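Local coordinates for 2-aminomuconic 6-semialdehyde dehydrogenase (Pseudomonas sp., PDB 7BZV) that catalyses the NAD+-dependent oxidation of 2-aminomuconic 6-semialdehyde to 2-aminomuconate in the meta-cleavage pathway of 2-aminophenol catabolism, at the interface of chains A and B. Sequence-based numbering; all coordinates share one arbitrary frame. Chains: chain A/B, 2-aminomuconic 6-semialdehyde dehydrogenase.

Contact 1: the interface of chains A and B. Residues chain A 127, 129, 135, 482; chain B 448, 450.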
loop_
_atom_site.group_PDB
_atom_site.type_symbol
_atom_site.label_atom_id
_atom_site.label_comp_id
_atom_site.label_asym_id
_atom_site.label_seq_id
_atom_site.Cartn_x
_atom_site.Cartn_y
_atom_site.Cartn_z
ATOM N N LEU A 127 4.173 -15.530 6.691
ATOM C CA LEU A 127 5.494 -15.954 7.147
ATOM C C LEU A 127 5.675 -17.427 6.812
ATOM O O LEU A 127 4.911 -18.272 7.279
ATOM C CB LEU A 127 5.658 -15.736 8.652
ATOM C CG LEU A 127 6.987 -16.088 9.319
ATOM C CD1 LEU A 127 8.140 -15.380 8.688
ATOM C CD2 LEU A 127 6.867 -15.767 10.816
ATOM N N LEU A 129 7.418 -21.031 7.043
ATOM C CA LEU A 129 8.168 -21.729 8.045
ATOM C C LEU A 129 8.716 -23.015 7.433
ATOM O O LEU A 129 8.384 -23.381 6.286
ATOM C CB LEU A 129 7.302 -22.016 9.270
ATOM C CG LEU A 129 6.553 -20.784 9.820
ATOM C CD1 LEU A 129 5.421 -21.178 10.729
ATOM C CD2 LEU A 129 7.553 -19.875 10.549
ATOM N N ALA A 135 2.661 -19.139 8.640
ATOM C CA ALA A 135 1.830 -18.336 9.542
ATOM C C ALA A 135 1.218 -17.189 8.770
ATOM O O ALA A 135 1.914 -16.484 8.033
ATOM C CB ALA A 135 2.616 -17.741 10.748
ATOM N N CYS A 482 -1.289 -13.585 14.683
ATOM C CA CYS A 482 -0.332 -14.416 13.967
ATOM C C CYS A 482 -0.732 -15.884 14.139
ATOM O O CYS A 482 -0.575 -16.470 15.218
ATOM C CB CYS A 482 1.087 -14.126 14.449
ATOM S SG CYS A 482 2.349 -15.182 13.720
ATOM N N LEU B 448 6.754 -16.180 17.358
ATOM C CA LEU B 448 7.058 -16.134 15.916
ATOM C C LEU B 448 6.989 -14.685 15.441
ATOM O O LEU B 448 5.921 -14.034 15.533
ATOM C CB LEU B 448 6.035 -16.999 15.173
ATOM C CG LEU B 448 6.227 -18.349 14.503
ATOM C CD1 LEU B 448 4.918 -18.632 13.697
ATOM C CD2 LEU B 448 7.434 -18.290 13.635
ATOM N N ASP B 450 7.462 -11.918 12.639
ATOM C CA ASP B 450 7.574 -11.471 11.249
ATOM C C ASP B 450 8.008 -10.006 11.256
ATOM O O ASP B 450 7.225 -9.105 11.577
ATOM C CB ASP B 450 6.260 -11.669 10.496
ATOM C CG ASP B 450 6.372 -11.319 8.979
ATOM O OD1 ASP B 450 7.224 -10.512 8.554
ATOM O OD2 ASP B 450 5.595 -11.853 8.180
#
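The beta-sheet of the oligomerisation domain, a hallmark of aldehyde dehydrogenases, supplies A:Leu127 (strand 124-128) and A:Ala135 (strand 134-143), the loop after strand 124-128 adds A:Leu129, and against them the partner subunit sets B:Leu448 from the loop that follows its strand 440-443. The example shows how one branched side chain can share its methyls among several neighbours: both methyls of B:Leu448 meet A:Leu129, while CD1 also reaches A:Ala135 and CD2 also reaches A:Leu127. A:Leu129 and B:Leu448 reach toward each other tip to tip, and their CD2 methyls meet at 3.5 Å, somewhat tighter than usual for two methyls. Their CD1 methyls also face each other, at 3.9 Å. The same CD1 of B:Leu448 presses on A:Ala135 CB at 3.8 Å. On the other branch, B:Leu448 CD2 touches A:Leu127 CD2 at 3.8 Å; here the side chains cross obliquely, and because A:Leu127 is poorly ordered this part of the packing is less firmly placed. The chi1 of B:Leu448, -108°, lies away from a staggered value, so its wedge between the leucines and the alanine may carry a little torsional cost. Beside this cluster A:Cys482 SG, swung anti to its backbone nitrogen (chi1 176°), approaches the main-chain O of B:Leu448 no nearer than 4.2 Å, a loose contact. B:Asp450 also runs past A:Leu127 in the opposite direction, its carboxylate OD2 lying 3.9 Å from A:Leu127 CB. The patch gives the joined subunits an apolar foothold, repeated by the two-fold symmetry, and so probably helps to hold together the assembly that NAD+ binding requires.

Contact 2: the interface of chains A and B. Residues chain A 125-127, 137, 480; chain B 440, 450, 453.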
loop_
_atom_site.group_PDB
_atom_site.type_symbol
_atom_site.label_atom_id
_atom_site.label_comp_id
_atom_site.label_asym_id
_atom_site.label_seq_id
_atom_site.Cartn_x
_atom_site.Cartn_y
_atom_site.Cartn_z
ATOM N N HIS A 125 0.919 -10.041 6.245
ATOM C CA HIS A 125 2.048 -10.722 5.615
ATOM C C HIS A 125 1.897 -12.213 5.880
ATOM O O HIS A 125 1.375 -12.641 6.912
ATOM C CB HIS A 125 3.459 -10.253 6.132
ATOM C CG HIS A 125 3.900 -8.912 5.582
ATOM N ND1 HIS A 125 3.472 -7.710 6.114
ATOM C CD2 HIS A 125 4.725 -8.588 4.549
ATOM C CE1 HIS A 125 3.986 -6.710 5.416
ATOM N NE2 HIS A 125 4.755 -7.214 4.468
ATOM N N ARG A 126 2.459 -13.008 4.989
ATOM C CA ARG A 126 2.593 -14.438 5.239
ATOM C C ARG A 126 4.018 -14.777 5.625
ATOM O O ARG A 126 4.961 -14.420 4.916
ATOM C CB ARG A 126 2.197 -15.252 4.013
ATOM C CG ARG A 126 2.517 -16.750 4.185
ATOM C CD ARG A 126 1.986 -17.505 2.979
ATOM N NE ARG A 126 2.580 -18.826 2.842
ATOM C CZ ARG A 126 1.903 -19.911 2.496
ATOM N NH1 ARG A 126 0.603 -19.839 2.257
ATOM N NH2 ARG A 126 2.543 -21.058 2.381
ATOM N N LEU A 127 4.173 -15.530 6.691
ATOM C CA LEU A 127 5.494 -15.954 7.147
ATOM C C LEU A 127 5.675 -17.427 6.812
ATOM O O LEU A 127 4.911 -18.272 7.279
ATOM C CB LEU A 127 5.658 -15.736 8.652
ATOM C CG LEU A 127 6.987 -16.088 9.319
ATOM C CD1 LEU A 127 8.140 -15.380 8.688
ATOM C CD2 LEU A 127 6.867 -15.767 10.816
ATOM N N ASN A 137 -0.212 -13.493 9.215
ATOM C CA ASN A 137 -0.157 -12.321 10.087
ATOM C C ASN A 137 -1.141 -11.298 9.558
ATOM O O ASN A 137 -1.052 -10.919 8.396
ATOM C CB ASN A 137 1.221 -11.658 10.089
ATOM C CG ASN A 137 2.233 -12.428 10.886
ATOM O OD1 ASN A 137 2.548 -12.070 12.028
ATOM N ND2 ASN A 137 2.782 -13.479 10.281
ATOM N N ASN A 480 -1.481 -7.489 16.102
ATOM C CA ASN A 480 -1.066 -8.351 15.007
ATOM C C ASN A 480 -1.475 -9.767 15.409
ATOM O O ASN A 480 -1.033 -10.277 16.437
ATOM C CB ASN A 480 0.433 -8.221 14.718
ATOM C CG ASN A 480 0.873 -9.092 13.509
ATOM O OD1 ASN A 480 0.390 -8.917 12.370
ATOM N ND2 ASN A 480 1.739 -10.059 13.765
ATOM N N ILE B 440 0.573 -8.341 20.058
ATOM C CA ILE B 440 0.779 -9.536 19.238
ATOM C C ILE B 440 0.017 -10.698 19.854
ATOM O O ILE B 440 0.190 -11.005 21.034
ATOM C CB ILE B 440 2.272 -9.862 19.069
ATOM C CG1 ILE B 440 2.448 -11.180 18.319
ATOM C CG2 ILE B 440 2.985 -9.991 20.411
ATOM C CD1 ILE B 440 2.228 -11.122 16.918
ATOM N N ASP B 450 7.462 -11.918 12.639
ATOM C CA ASP B 450 7.574 -11.471 11.249
ATOM C C ASP B 450 8.008 -10.006 11.256
ATOM O O ASP B 450 7.225 -9.105 11.577
ATOM C CB ASP B 450 6.260 -11.669 10.496
ATOM C CG ASP B 450 6.372 -11.319 8.979
ATOM O OD1 ASP B 450 7.224 -10.512 8.554
ATOM O OD2 ASP B 450 5.595 -11.853 8.180
ATOM N N THR B 453 5.873 -6.894 10.143
ATOM C CA THR B 453 4.553 -6.672 10.690
ATOM C C THR B 453 4.634 -5.753 11.896
ATOM O O THR B 453 5.681 -5.677 12.548
ATOM C CB THR B 453 3.926 -7.996 11.123
ATOM O OG1 THR B 453 4.608 -8.435 12.315
ATOM C CG2 THR B 453 3.996 -9.110 9.972
HETATM O O HOH W 1 4.739 -12.309 13.633
#
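A:Asn137 OD1, a side-chain amide oxygen, is gripped by a neighbouring amide and by a water that leads into the partner subunit. A:Asn480 ND2 donates to it at 2.8 Å along a nearly straight path, 167° at the hydrogen. The donor lies in the carbonyl plane on a lone pair of A:Asn137, and the acceptor is close to the amide plane of A:Asn480, so the bond helps to fix the rotation of both groups. Water 1 stands 2.7 Å from the same OD1 and accepts a hydrogen bond from the backbone N of B:Asp450 at 2.9 Å, illustrating how an ordered water can join subunits. B:Thr453 divides its side chain between the subunits. With chi1 at 72°, its hydroxyl OG1 turns back to donate to B:Asp450 O at 2.8 Å, bracing its own loop, while methyl CG2 projects across to A:Asn137 CB at 3.8 Å. The two side chains cross at about a right angle, and CG2 also comes near A:His125 CB. The carboxylate of B:Asp450 stands almost perpendicular, at 85°, to the amide plane of A:Asn137, and its OD2 lies 3.4 Å from A:His125 CB. The imidazole is farther off, but the acid might still favour a positive histidine. On the far side, the amide of A:Asn480 lies alongside B:Ile440, both pointing the same way, and methyl CD1 of the isoleucine comes within 3.4 Å of A:Asn480 ND2. In the fold, the contact spans strands 124-128, 134-143 and 476-485 of the oligomerisation domain; A:Asn480 forms a parallel beta bridge with B:Ile440, which joins strand 476-485 to strand 440-443 of the partner, while B:Asp450 and B:Thr453, from the loop after that strand, pack against the side chains of the chain A strands.

About 6 Å separates the C-alpha centres of contact 1 and contact 2, and the two share A:Leu127 and B:Asp450. Strands 124-128, 134-143 and 476-485 of chain A contribute to both, as does the loop of chain B after strand 440-443. They are thus adjoining stretches of one surface that passes from apolar packing at contact 1 to amides and a bridging water at contact 2. Two-fold symmetry repeats the pair with the chains exchanged. This continuous seam fits the tetramer needed for NAD+ binding, although the structure alone does not show how it influences the cofactor.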